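Local coordinates for protein EccC5 (Mycobacterium xenopi RIVM700367, PDB 7B9F) that probably powers protein export across the mycobacterial inner membrane as the FtsK/SpoIIIE-family ATPase component of the ESX-5 type VII secretion system, at residues V167-P172 / N390-A395; N128-H133 / N208-V213; Q297-A302 / E341-V346; Q251-T256 / A283-T288. All blocks are in the same frame, centred on the assembly; numbering follows the deposited sequence.

Interaction 1: residues V167-P172 / N390-A395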
loop_
_atom_site.group_PDB
_atom_site.type_symbol
_atom_site.label_atom_id
_atom_site.label_comp_id
_atom_site.label_asym_id
_atom_site.label_seq_id
_atom_site.Cartn_x
_atom_site.Cartn_y
_atom_site.Cartn_z
ATOM N N VAL C 167 -2.573 2.141 29.500
ATOM C CA VAL C 167 -1.188 2.245 29.070
ATOM C C VAL C 167 -0.652 3.616 29.443
ATOM O O VAL C 167 -1.396 4.597 29.509
ATOM C CB VAL C 167 -1.034 1.995 27.560
ATOM C CG1 VAL C 167 -1.427 0.590 27.228
ATOM C CG2 VAL C 167 -1.894 2.948 26.786
ATOM N N GLY C 168 0.647 3.685 29.694
ATOM C CA GLY C 168 1.244 4.930 30.127
ATOM C C GLY C 168 2.734 4.789 30.319
ATOM O O GLY C 168 3.350 3.850 29.819
ATOM N N MET C 169 3.308 5.738 31.049
ATOM C CA MET C 169 4.741 5.789 31.292
ATOM C C MET C 169 5.122 4.954 32.501
ATOM O O MET C 169 4.322 4.757 33.415
ATOM C CB MET C 169 5.190 7.220 31.550
ATOM C CG MET C 169 5.064 8.124 30.385
ATOM S SD MET C 169 5.671 9.766 30.771
ATOM C CE MET C 169 4.344 10.361 31.807
ATOM N N THR C 170 6.368 4.496 32.515
ATOM C CA THR C 170 6.940 3.910 33.719
ATOM C C THR C 170 8.451 4.046 33.651
ATOM O O THR C 170 9.022 4.190 32.570
ATOM C CB THR C 170 6.537 2.445 33.895
ATOM O OG1 THR C 170 6.991 1.979 35.169
ATOM C CG2 THR C 170 7.137 1.593 32.820
ATOM N N ARG C 171 9.084 4.031 34.811
ATOM C CA ARG C 171 10.530 4.172 34.785
ATOM C C ARG C 171 11.173 2.843 34.397
ATOM O O ARG C 171 10.660 1.781 34.748
ATOM C CB ARG C 171 11.053 4.653 36.139
ATOM C CG ARG C 171 10.879 3.689 37.279
ATOM C CD ARG C 171 11.577 4.193 38.520
ATOM N NE ARG C 171 11.246 3.391 39.690
ATOM C CZ ARG C 171 11.819 2.231 39.987
ATOM N NH1 ARG C 171 12.761 1.728 39.205
ATOM N NH2 ARG C 171 11.450 1.572 41.075
ATOM N N PRO C 172 12.264 2.869 33.651
ATOM C CA PRO C 172 12.850 1.635 33.135
ATOM C C PRO C 172 13.614 0.892 34.220
ATOM O O PRO C 172 13.688 1.313 35.367
ATOM C CB PRO C 172 13.790 2.137 32.045
ATOM C CG PRO C 172 14.235 3.425 32.549
ATOM C CD PRO C 172 13.036 4.037 33.214
ATOM N N ASN C 390 0.531 15.293 44.515
ATOM C CA ASN C 390 -0.182 16.057 43.506
ATOM C C ASN C 390 -0.548 15.169 42.324
ATOM O O ASN C 390 0.182 14.238 41.980
ATOM C CB ASN C 390 0.614 17.322 43.097
ATOM C CG ASN C 390 1.967 17.027 42.452
ATOM O OD1 ASN C 390 2.331 15.891 42.171
ATOM N ND2 ASN C 390 2.722 18.090 42.211
ATOM N N ALA C 391 -1.725 15.411 41.760
ATOM C CA ALA C 391 -2.219 14.569 40.683
ATOM C C ALA C 391 -1.415 14.794 39.413
ATOM O O ALA C 391 -1.043 15.920 39.081
ATOM C CB ALA C 391 -3.694 14.848 40.422
ATOM N N TRP C 392 -1.158 13.708 38.699
ATOM C CA TRP C 392 -0.364 13.737 37.486
ATOM C C TRP C 392 -0.940 12.692 36.546
ATOM O O TRP C 392 -1.774 11.878 36.944
ATOM C CB TRP C 392 1.118 13.494 37.807
ATOM C CG TRP C 392 2.066 13.546 36.648
ATOM C CD1 TRP C 392 2.901 12.552 36.238
ATOM C CD2 TRP C 392 2.273 14.637 35.749
ATOM N NE1 TRP C 392 3.616 12.954 35.142
ATOM C CE2 TRP C 392 3.247 14.232 34.821
ATOM C CE3 TRP C 392 1.730 15.919 35.639
ATOM C CZ2 TRP C 392 3.691 15.058 33.804
ATOM C CZ3 TRP C 392 2.170 16.736 34.626
ATOM C CH2 TRP C 392 3.140 16.304 33.720
ATOM N N PHE C 393 -0.524 12.754 35.281
ATOM C CA PHE C 393 -0.925 11.776 34.278
ATOM C C PHE C 393 -0.607 10.372 34.757
ATOM O O PHE C 393 0.481 10.110 35.268
ATOM C CB PHE C 393 -0.194 12.072 32.965
ATOM C CG PHE C 393 -0.453 11.081 31.861
ATOM C CD1 PHE C 393 0.298 9.924 31.733
ATOM C CD2 PHE C 393 -1.423 11.335 30.923
ATOM C CE1 PHE C 393 0.054 9.039 30.718
ATOM C CE2 PHE C 393 -1.663 10.449 29.903
ATOM C CZ PHE C 393 -0.923 9.304 29.802
ATOM N N PHE C 394 -1.564 9.470 34.599
ATOM C CA PHE C 394 -1.372 8.103 35.051
ATOM C C PHE C 394 -1.436 7.092 33.925
ATOM O O PHE C 394 -0.494 6.317 33.747
ATOM C CB PHE C 394 -2.407 7.752 36.111
ATOM C CG PHE C 394 -2.349 6.336 36.550
ATOM C CD1 PHE C 394 -1.266 5.873 37.260
ATOM C CD2 PHE C 394 -3.380 5.473 36.276
ATOM C CE1 PHE C 394 -1.209 4.573 37.674
ATOM C CE2 PHE C 394 -3.328 4.174 36.694
ATOM C CZ PHE C 394 -2.239 3.723 37.391
ATOM N N ALA C 395 -2.517 7.084 33.155
ATOM C CA ALA C 395 -2.687 6.101 32.102
ATOM C C ALA C 395 -3.767 6.575 31.154
ATOM O O ALA C 395 -4.618 7.389 31.513
ATOM C CB ALA C 395 -3.058 4.729 32.662
#
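Val167 O and Ala395 CA are the nearest atoms of strands 167-170 and 392-395, whose axes approach to 5.6 Å with N-to-C directions 122° apart, well short of antiparallel, so that the two splay apart. The two atoms form a CA-H...O contact of 3.3 Å, and no hydrogen bond joins the two segments. The nearest CA atoms are those of Gly168 and Ala395, 4.6 Å apart. A side chain at Gly168 would point at segment 392-395, and a glycine suits a place where the backbones come so near. Gly168 CA also lies at the edge of the Phe393 ring, near its plane and 4.3 Å from CE1. Farther out, Met169 CG stands anti to the carbonyl carbon (chi1 -66°), and the bend at chi3 turns the methyl so that CE reaches Phe393 CD1 at 4.1 Å. The two side chains cross at about a right angle. The same CE approaches Trp392 NE1 to 4.3 Å, and a flexible thioether is well suited to serving two large rings as the strands diverge. Strand 162-170 lies between 209-214 and 392-397 in the mixed sheet, and its backbone bonds join Val167 to Leu396 and Gly168 to Leu209. On its far side 392-397 pairs with 373-376, where Phe394 and Ala395 both face Ile374 in a classic beta bulge. Another protein chain covers part of this region, one of its basic side chains making a cation-pi contact with Trp392, while Phe394 packs on Lys211 and Val213 of strand 209-214.

Interaction 2: residues N128-H133 / N208-V213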
loop_
_atom_site.group_PDB
_atom_site.type_symbol
_atom_site.label_atom_id
_atom_site.label_comp_id
_atom_site.label_asym_id
_atom_site.label_seq_id
_atom_site.Cartn_x
_atom_site.Cartn_y
_atom_site.Cartn_z
ATOM N N ASN C 128 7.968 -8.474 29.013
ATOM C CA ASN C 128 7.566 -9.039 30.294
ATOM C C ASN C 128 6.168 -8.578 30.688
ATOM O O ASN C 128 5.288 -9.402 30.955
ATOM C CB ASN C 128 8.569 -8.663 31.371
ATOM C CG ASN C 128 8.164 -9.170 32.718
ATOM O OD1 ASN C 128 8.139 -10.369 32.952
ATOM N ND2 ASN C 128 7.832 -8.261 33.618
ATOM N N TYR C 129 5.929 -7.267 30.682
ATOM C CA TYR C 129 4.619 -6.768 31.099
ATOM C C TYR C 129 3.504 -7.250 30.184
ATOM O O TYR C 129 2.445 -7.669 30.662
ATOM C CB TYR C 129 4.611 -5.247 31.170
ATOM C CG TYR C 129 5.251 -4.714 32.413
ATOM C CD1 TYR C 129 5.483 -5.540 33.491
ATOM C CD2 TYR C 129 5.600 -3.386 32.518
ATOM C CE1 TYR C 129 6.061 -5.067 34.628
ATOM C CE2 TYR C 129 6.178 -2.901 33.658
ATOM C CZ TYR C 129 6.406 -3.746 34.709
ATOM O OH TYR C 129 6.985 -3.274 35.858
ATOM N N ARG C 130 3.722 -7.231 28.873
ATOM C CA ARG C 130 2.624 -7.637 28.009
ATOM C C ARG C 130 2.471 -9.146 27.950
ATOM O O ARG C 130 1.431 -9.630 27.501
ATOM C CB ARG C 130 2.789 -7.051 26.620
ATOM C CG ARG C 130 2.628 -5.572 26.675
ATOM C CD ARG C 130 2.501 -4.943 25.328
ATOM N NE ARG C 130 1.873 -3.651 25.490
ATOM C CZ ARG C 130 2.556 -2.522 25.565
ATOM N NH1 ARG C 130 3.872 -2.540 25.453
ATOM N NH2 ARG C 130 1.931 -1.375 25.740
ATOM N N TRP C 131 3.471 -9.901 28.397
ATOM C CA TRP C 131 3.210 -11.281 28.767
ATOM C C TRP C 131 2.254 -11.336 29.938
ATOM O O TRP C 131 1.279 -12.091 29.927
ATOM C CB TRP C 131 4.517 -11.985 29.114
ATOM C CG TRP C 131 4.356 -13.404 29.533
ATOM C CD1 TRP C 131 4.169 -13.866 30.797
ATOM C CD2 TRP C 131 4.364 -14.549 28.686
ATOM N NE1 TRP C 131 4.063 -15.230 30.792
ATOM C CE2 TRP C 131 4.181 -15.673 29.504
ATOM C CE3 TRP C 131 4.512 -14.733 27.313
ATOM C CZ2 TRP C 131 4.136 -16.958 28.996
ATOM C CZ3 TRP C 131 4.468 -16.006 26.812
ATOM C CH2 TRP C 131 4.284 -17.104 27.650
ATOM N N PHE C 132 2.510 -10.529 30.955
ATOM C CA PHE C 132 1.769 -10.714 32.189
ATOM C C PHE C 132 0.438 -9.974 32.176
ATOM O O PHE C 132 -0.459 -10.317 32.949
ATOM C CB PHE C 132 2.641 -10.278 33.358
ATOM C CG PHE C 132 3.649 -11.311 33.761
ATOM C CD1 PHE C 132 4.857 -11.403 33.121
ATOM C CD2 PHE C 132 3.380 -12.207 34.737
ATOM C CE1 PHE C 132 5.778 -12.356 33.476
ATOM C CE2 PHE C 132 4.298 -13.165 35.097
ATOM C CZ PHE C 132 5.494 -13.235 34.466
ATOM N N HIS C 133 0.288 -8.966 31.316
ATOM C CA HIS C 133 -0.906 -8.121 31.288
ATOM C C HIS C 133 -1.290 -7.782 29.858
ATOM O O HIS C 133 -0.868 -6.755 29.317
ATOM C CB HIS C 133 -0.681 -6.835 32.075
ATOM C CG HIS C 133 -0.424 -7.056 33.525
ATOM N ND1 HIS C 133 -1.355 -7.623 34.361
ATOM C CD2 HIS C 133 0.660 -6.794 34.288
ATOM C CE1 HIS C 133 -0.860 -7.694 35.582
ATOM N NE2 HIS C 133 0.364 -7.199 35.564
ATOM N N ASN C 208 4.273 3.962 26.624
ATOM C CA ASN C 208 3.259 3.004 26.179
ATOM C C ASN C 208 3.555 1.611 26.736
ATOM O O ASN C 208 3.737 0.641 26.005
ATOM C CB ASN C 208 3.153 2.994 24.648
ATOM C CG ASN C 208 1.931 2.252 24.138
ATOM O OD1 ASN C 208 1.310 1.465 24.839
ATOM N ND2 ASN C 208 1.577 2.519 22.895
ATOM N N LEU C 209 3.627 1.540 28.035
ATOM C CA LEU C 209 3.626 0.274 28.730
ATOM C C LEU C 209 2.377 0.160 29.588
ATOM O O LEU C 209 1.789 1.182 29.949
ATOM C CB LEU C 209 4.867 0.113 29.610
ATOM C CG LEU C 209 6.162 -0.117 28.858
ATOM C CD1 LEU C 209 7.197 -0.534 29.842
ATOM C CD2 LEU C 209 5.972 -1.187 27.830
ATOM N N PRO C 210 1.917 -1.055 29.886
ATOM C CA PRO C 210 0.713 -1.207 30.703
ATOM C C PRO C 210 0.864 -0.593 32.079
ATOM O O PRO C 210 1.875 -0.776 32.753
ATOM C CB PRO C 210 0.549 -2.723 30.795
ATOM C CG PRO C 210 1.171 -3.215 29.587
ATOM C CD PRO C 210 2.347 -2.349 29.342
ATOM N N LYS C 211 -0.160 0.136 32.492
ATOM C CA LYS C 211 -0.228 0.695 33.827
ATOM C C LYS C 211 -1.193 -0.144 34.631
ATOM O O LYS C 211 -2.253 -0.528 34.140
ATOM C CB LYS C 211 -0.681 2.143 33.809
ATOM C CG LYS C 211 0.273 3.022 33.077
ATOM C CD LYS C 211 1.600 3.049 33.780
ATOM C CE LYS C 211 1.517 3.806 35.075
ATOM N NZ LYS C 211 2.844 3.895 35.727
ATOM N N MET C 212 -0.817 -0.445 35.855
ATOM C CA MET C 212 -1.528 -1.428 36.633
ATOM C C MET C 212 -1.996 -0.825 37.945
ATOM O O MET C 212 -1.515 0.218 38.383
ATOM C CB MET C 212 -0.644 -2.637 36.887
ATOM C CG MET C 212 -0.534 -3.583 35.728
ATOM S SD MET C 212 0.842 -3.168 34.661
ATOM C CE MET C 212 2.199 -3.403 35.798
ATOM N N VAL C 213 -2.969 -1.484 38.556
ATOM C CA VAL C 213 -3.526 -1.064 39.830
ATOM C C VAL C 213 -3.596 -2.286 40.727
ATOM O O VAL C 213 -4.177 -3.304 40.342
ATOM C CB VAL C 213 -4.915 -0.435 39.644
ATOM C CG1 VAL C 213 -5.691 -0.473 40.923
ATOM C CG2 VAL C 213 -4.775 0.984 39.165
#
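Arg130 reaches from the end of helix 97-132 to the start of strand 209-214, its chain extended from CG to NE, and meets the carbonyl of Asn208 edge-on. NH2 donates to Asn208 O at 2.7 Å (163° at the hydrogen). That oxygen lies in the guanidinium plane, whereas the donor stands above the carbonyl plane, and NH1 adds a weak bond to the same atom. The CH2 of Pro210 CD sits over the centre of one guanidinium face, 3.7 Å above it, an apolar cover for the flat cation, whose N-H groups point outward in its plane. NH1 also forms a salt bridge with Asp126, and NH2 one with an acidic side chain of another protein chain. Farther along the strand, Met212 bends at chi2 and chi3 and meets the rings of both Tyr129 and His133. Its CE lies over the centre of the Tyr129 ring, and SD, 5.2 Å from the ring centroid, makes a Met-aromatic contact, while CG stands over a His133 face in a CH-pi contact, 3.9 Å from the centroid. Tyr129 CB also packs on Pro210 CD at 4.1 Å. His133 NE2 bonds to Asn159 OD1, which helps to fix the rotation of the imidazole. The helix and strand axes pass 8.3 Å apart at 57°, so the helix lies across 209-214, the edge strand within this chain, which pairs with 162-170.

Interaction 3: residues Q297-A302 / E341-V346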
loop_
_atom_site.group_PDB
_atom_site.type_symbol
_atom_site.label_atom_id
_atom_site.label_comp_id
_atom_site.label_asym_id
_atom_site.label_seq_id
_atom_site.Cartn_x
_atom_site.Cartn_y
_atom_site.Cartn_z
ATOM N N GLN C 297 -21.926 -13.008 55.153
ATOM C CA GLN C 297 -20.717 -13.731 55.514
ATOM C C GLN C 297 -19.467 -12.937 55.171
ATOM O O GLN C 297 -18.455 -13.042 55.869
ATOM C CB GLN C 297 -20.691 -15.079 54.806
ATOM C CG GLN C 297 -21.829 -15.989 55.209
ATOM C CD GLN C 297 -21.814 -16.317 56.678
ATOM O OE1 GLN C 297 -22.667 -15.856 57.435
ATOM N NE2 GLN C 297 -20.842 -17.115 57.097
ATOM N N ALA C 298 -19.517 -12.138 54.112
ATOM C CA ALA C 298 -18.394 -11.296 53.728
ATOM C C ALA C 298 -18.339 -9.989 54.502
ATOM O O ALA C 298 -17.605 -9.084 54.095
ATOM C CB ALA C 298 -18.447 -10.996 52.231
ATOM N N GLU C 299 -19.110 -9.839 55.577
ATOM C CA GLU C 299 -19.155 -8.578 56.304
ATOM C C GLU C 299 -18.904 -8.737 57.797
ATOM O O GLU C 299 -19.219 -7.820 58.563
ATOM C CB GLU C 299 -20.498 -7.884 56.074
ATOM C CG GLU C 299 -20.811 -7.568 54.612
ATOM C CD GLU C 299 -19.796 -6.674 53.918
ATOM O OE1 GLU C 299 -19.013 -5.970 54.589
ATOM O OE2 GLU C 299 -19.775 -6.686 52.673
ATOM N N LEU C 300 -18.375 -9.877 58.233
ATOM C CA LEU C 300 -17.941 -10.072 59.610
ATOM C C LEU C 300 -16.436 -9.910 59.775
ATOM O O LEU C 300 -15.909 -10.178 60.857
ATOM C CB LEU C 300 -18.411 -11.441 60.112
ATOM C CG LEU C 300 -17.960 -12.744 59.440
ATOM C CD1 LEU C 300 -16.607 -13.270 59.915
ATOM C CD2 LEU C 300 -19.036 -13.803 59.611
ATOM N N PHE C 301 -15.743 -9.471 58.729
ATOM C CA PHE C 301 -14.304 -9.271 58.744
ATOM C C PHE C 301 -13.951 -8.031 59.564
ATOM O O PHE C 301 -14.808 -7.373 60.158
ATOM C CB PHE C 301 -13.784 -9.116 57.318
ATOM C CG PHE C 301 -13.875 -10.363 56.483
ATOM C CD1 PHE C 301 -14.096 -11.602 57.055
ATOM C CD2 PHE C 301 -13.766 -10.282 55.107
ATOM C CE1 PHE C 301 -14.181 -12.735 56.266
ATOM C CE2 PHE C 301 -13.848 -11.406 54.317
ATOM C CZ PHE C 301 -14.058 -12.632 54.893
ATOM N N ALA C 302 -12.664 -7.710 59.598
ATOM C CA ALA C 302 -12.179 -6.499 60.236
ATOM C C ALA C 302 -11.744 -5.487 59.184
ATOM O O ALA C 302 -11.806 -5.735 57.981
ATOM C CB ALA C 302 -11.025 -6.819 61.185
ATOM N N GLU C 341 -11.694 2.667 57.095
ATOM C CA GLU C 341 -10.671 1.649 56.948
ATOM C C GLU C 341 -11.029 0.550 55.958
ATOM O O GLU C 341 -10.174 -0.288 55.663
ATOM C CB GLU C 341 -10.385 1.015 58.306
ATOM C CG GLU C 341 -11.569 0.253 58.855
ATOM C CD GLU C 341 -11.305 -0.321 60.230
ATOM O OE1 GLU C 341 -10.199 -0.102 60.767
ATOM O OE2 GLU C 341 -12.203 -0.999 60.771
ATOM N N GLY C 342 -12.251 0.515 55.448
ATOM C CA GLY C 342 -12.587 -0.563 54.537
ATOM C C GLY C 342 -12.801 -1.882 55.264
ATOM O O GLY C 342 -12.992 -1.935 56.477
ATOM N N VAL C 343 -12.769 -2.965 54.488
ATOM C CA VAL C 343 -12.969 -4.321 54.990
ATOM C C VAL C 343 -11.790 -5.169 54.543
ATOM O O VAL C 343 -11.276 -4.988 53.435
ATOM C CB VAL C 343 -14.299 -4.923 54.492
ATOM C CG1 VAL C 343 -14.555 -6.271 55.113
ATOM C CG2 VAL C 343 -15.451 -4.004 54.805
ATOM N N ASP C 344 -11.345 -6.076 55.409
ATOM C CA ASP C 344 -10.210 -6.931 55.096
ATOM C C ASP C 344 -10.514 -7.850 53.926
ATOM O O ASP C 344 -11.582 -8.457 53.855
ATOM C CB ASP C 344 -9.838 -7.774 56.310
ATOM C CG ASP C 344 -8.635 -8.656 56.061
ATOM O OD1 ASP C 344 -7.826 -8.341 55.166
ATOM O OD2 ASP C 344 -8.499 -9.675 56.766
ATOM N N GLY C 345 -9.558 -7.955 53.009
ATOM C CA GLY C 345 -9.663 -8.900 51.919
ATOM C C GLY C 345 -10.763 -8.623 50.927
ATOM O O GLY C 345 -11.153 -9.524 50.188
ATOM N N VAL C 346 -11.293 -7.406 50.904
ATOM C CA VAL C 346 -12.296 -6.996 49.935
ATOM C C VAL C 346 -11.859 -5.650 49.386
ATOM O O VAL C 346 -11.389 -4.787 50.128
ATOM C CB VAL C 346 -13.703 -6.888 50.560
ATOM C CG1 VAL C 346 -14.721 -6.557 49.518
ATOM C CG2 VAL C 346 -14.097 -8.170 51.248
#
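Gly342 brings the chain up to Ala302, and its positive phi of 75° with an extended psi would press a beta carbon against the preceding carbonyl oxygen, so a residue lacking one fits there. Val343 follows as the apolar centre of the contact. Its CG1, anti to the backbone N (chi1 -175°), packs on Phe301 CB at 3.7 Å, the two side chains crossing at about a right angle and CG1 lying near the plane of the phenyl ring. CG2, the other branch, comes 4.1 Å from Glu299 OE1, the bent glutamate turning its end back towards it. At Asp344 the backbone takes over: its N donates to Ala302 O at 2.6 Å, nearly along the C=O axis, in the one hydrogen bond across the contact. Asp344 O in turn lies near Phe301 CD2, an approach that is neither face nor edge. Gly345 then turns the chain with a positive phi, which a residue without a beta carbon accommodates readily, and Val346 ends the segment with CG2 4.4 Å from Phe301 CD2, again at the ring edge. Branched valines suit this site, since they fill the side of the phenyl ring while keeping the backbone extended. Val346 also packs on His323 and Ile325 of strand 322-328. The bend from Val343 to Val346 is a type II beta turn with glycine at its third position, and it delivers the chain from the loop after helix 334-337 into strand 346-350 of the central sheet.

Interaction 4: residues Q251-T256 / A283-T288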
loop_
_atom_site.group_PDB
_atom_site.type_symbol
_atom_site.label_atom_id
_atom_site.label_comp_id
_atom_site.label_asym_id
_atom_site.label_seq_id
_atom_site.Cartn_x
_atom_site.Cartn_y
_atom_site.Cartn_z
ATOM N N GLN C 251 -13.641 -13.675 43.699
ATOM C CA GLN C 251 -15.061 -13.613 43.409
ATOM C C GLN C 251 -15.483 -12.158 43.356
ATOM O O GLN C 251 -14.862 -11.297 43.976
ATOM C CB GLN C 251 -15.888 -14.345 44.440
ATOM C CG GLN C 251 -15.629 -15.812 44.486
ATOM C CD GLN C 251 -16.599 -16.517 45.392
ATOM O OE1 GLN C 251 -17.599 -15.941 45.811
ATOM N NE2 GLN C 251 -16.320 -17.775 45.693
ATOM N N MET C 252 -16.535 -11.884 42.598
ATOM C CA MET C 252 -16.893 -10.519 42.259
ATOM C C MET C 252 -18.360 -10.282 42.568
ATOM O O MET C 252 -19.177 -11.196 42.497
ATOM C CB MET C 252 -16.624 -10.239 40.792
ATOM C CG MET C 252 -15.232 -10.614 40.369
ATOM S SD MET C 252 -14.706 -9.859 38.845
ATOM C CE MET C 252 -13.845 -11.242 38.134
ATOM N N ILE C 253 -18.683 -9.048 42.933
ATOM C CA ILE C 253 -20.049 -8.631 43.219
ATOM C C ILE C 253 -20.291 -7.340 42.462
ATOM O O ILE C 253 -19.386 -6.511 42.345
ATOM C CB ILE C 253 -20.284 -8.412 44.723
ATOM C CG1 ILE C 253 -19.860 -9.625 45.524
ATOM C CG2 ILE C 253 -21.743 -8.151 45.007
ATOM C CD1 ILE C 253 -20.062 -9.485 46.998
ATOM N N VAL C 254 -21.494 -7.162 41.935
ATOM C CA VAL C 254 -21.893 -5.905 41.321
ATOM C C VAL C 254 -23.128 -5.404 42.043
ATOM O O VAL C 254 -24.106 -6.141 42.186
ATOM C CB VAL C 254 -22.168 -6.070 39.821
ATOM C CG1 VAL C 254 -22.833 -4.841 39.273
ATOM C CG2 VAL C 254 -20.887 -6.335 39.090
ATOM N N VAL C 255 -23.080 -4.164 42.509
ATOM C CA VAL C 255 -24.207 -3.526 43.169
ATOM C C VAL C 255 -24.594 -2.325 42.334
ATOM O O VAL C 255 -23.821 -1.369 42.221
ATOM C CB VAL C 255 -23.849 -3.104 44.593
ATOM C CG1 VAL C 255 -24.989 -2.367 45.217
ATOM C CG2 VAL C 255 -23.476 -4.293 45.380
ATOM N N THR C 256 -25.785 -2.358 41.753
ATOM C CA THR C 256 -26.108 -1.405 40.710
ATOM C C THR C 256 -27.528 -0.894 40.853
ATOM O O THR C 256 -28.383 -1.524 41.472
ATOM C CB THR C 256 -25.922 -2.024 39.333
ATOM O OG1 THR C 256 -26.224 -1.049 38.333
ATOM C CG2 THR C 256 -26.824 -3.221 39.166
ATOM N N ALA C 283 -25.841 -19.109 41.977
ATOM C CA ALA C 283 -26.609 -17.876 41.925
ATOM C C ALA C 283 -25.717 -16.707 41.546
ATOM O O ALA C 283 -24.580 -16.598 42.007
ATOM C CB ALA C 283 -27.274 -17.610 43.268
ATOM N N ARG C 284 -26.236 -15.831 40.697
ATOM C CA ARG C 284 -25.469 -14.683 40.240
ATOM C C ARG C 284 -25.435 -13.623 41.329
ATOM O O ARG C 284 -26.456 -13.329 41.954
ATOM C CB ARG C 284 -26.058 -14.108 38.957
ATOM C CG ARG C 284 -25.581 -14.774 37.681
ATOM C CD ARG C 284 -26.166 -16.159 37.476
ATOM N NE ARG C 284 -27.616 -16.124 37.335
ATOM C CZ ARG C 284 -28.412 -17.155 37.579
ATOM N NH1 ARG C 284 -27.905 -18.305 37.971
ATOM N NH2 ARG C 284 -29.720 -17.038 37.429
ATOM N N MET C 285 -24.251 -13.064 41.564
ATOM C CA MET C 285 -24.022 -12.135 42.667
ATOM C C MET C 285 -24.154 -10.692 42.188
ATOM O O MET C 285 -23.240 -9.887 42.298
ATOM C CB MET C 285 -22.654 -12.401 43.278
ATOM C CG MET C 285 -22.688 -13.503 44.299
ATOM S SD MET C 285 -21.109 -14.330 44.552
ATOM C CE MET C 285 -20.187 -13.155 45.497
ATOM N N VAL C 286 -25.317 -10.373 41.637
ATOM C CA VAL C 286 -25.642 -9.019 41.212
ATOM C C VAL C 286 -26.858 -8.555 41.989
ATOM O O VAL C 286 -27.909 -9.201 41.947
ATOM C CB VAL C 286 -25.902 -8.945 39.703
ATOM C CG1 VAL C 286 -26.271 -7.542 39.314
ATOM C CG2 VAL C 286 -24.676 -9.386 38.954
ATOM N N TYR C 287 -26.721 -7.433 42.679
ATOM C CA TYR C 287 -27.753 -6.937 43.569
ATOM C C TYR C 287 -28.157 -5.531 43.162
ATOM O O TYR C 287 -27.338 -4.754 42.669
ATOM C CB TYR C 287 -27.262 -6.939 44.995
ATOM C CG TYR C 287 -26.811 -8.292 45.453
ATOM C CD1 TYR C 287 -27.726 -9.235 45.868
ATOM C CD2 TYR C 287 -25.474 -8.632 45.467
ATOM C CE1 TYR C 287 -27.326 -10.472 46.290
ATOM C CE2 TYR C 287 -25.066 -9.870 45.888
ATOM C CZ TYR C 287 -25.999 -10.783 46.297
ATOM O OH TYR C 287 -25.610 -12.025 46.717
ATOM N N THR C 288 -29.427 -5.205 43.374
ATOM C CA THR C 288 -29.946 -3.913 42.955
ATOM C C THR C 288 -29.874 -2.851 44.036
ATOM O O THR C 288 -30.194 -1.693 43.759
ATOM C CB THR C 288 -31.393 -4.043 42.497
ATOM O OG1 THR C 288 -32.194 -4.488 43.595
ATOM C CG2 THR C 288 -31.494 -5.038 41.370
#
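Strands 250-256 and 282-287 form a parallel pair, with Val254 facing Val286 and Val255 facing Tyr287 in register. Three backbone bonds close it: Val254 N to Met285 O at 3.3 Å, Tyr287 N to Val254 O at 3.0 Å, and Thr256 N to Tyr287 O at 3.0 Å. Beta-branched residues suit such extended strands, and Val254 CB meets Val286 CG2 at 4.2 Å. The pair belongs to the parallel part of the mixed sheet, where 250-256 also lies against 322-328, and helix 227-244, which links strands 220-224 and 250-256 in a beta-alpha-beta crossover, covers Met252. Met285, the centre of an inverse gamma turn that interrupts 282-287, bends at chi3 (75°) to bring CE against Ile253 CG1 at 3.5 Å and near Met252 O, while its chain crosses that of Gln251 at about a right angle. On the same side as Val255, Ile253 CG2 meets the edge of the Tyr287 ring, in its plane and 3.8 Å from CD2. The Tyr287 ring also meets that of Phe293, their planes inclined at about 55°. Thr256 directs OG1, anti to the backbone N, to Asp258 N, and CG2 towards Tyr287 O.

Interactions 1, 2 and 4 all reach one mixed sheet, but at different places. Interactions 1 and 2 lie on the neighbouring strands 162-170 and 209-214 and touch, Met169 O accepting a hydrogen bond from Lys211 NZ; both also meet other protein chains. Interaction 4 lies about 28 Å from interaction 2, centre to centre, among the parallel strands. Both are buried; interaction 4 is held by backbone bonds and apolar packing, interaction 2 by an arginine and by methionine against two rings. Interactions 1 and 3 are partly buried. Interaction 3, its centre about 16 Å from that of interaction 4, joins two loops through a single backbone bond and includes the exposed Phe301 and Ala302; interaction 1 has no hydrogen bond between its two segments.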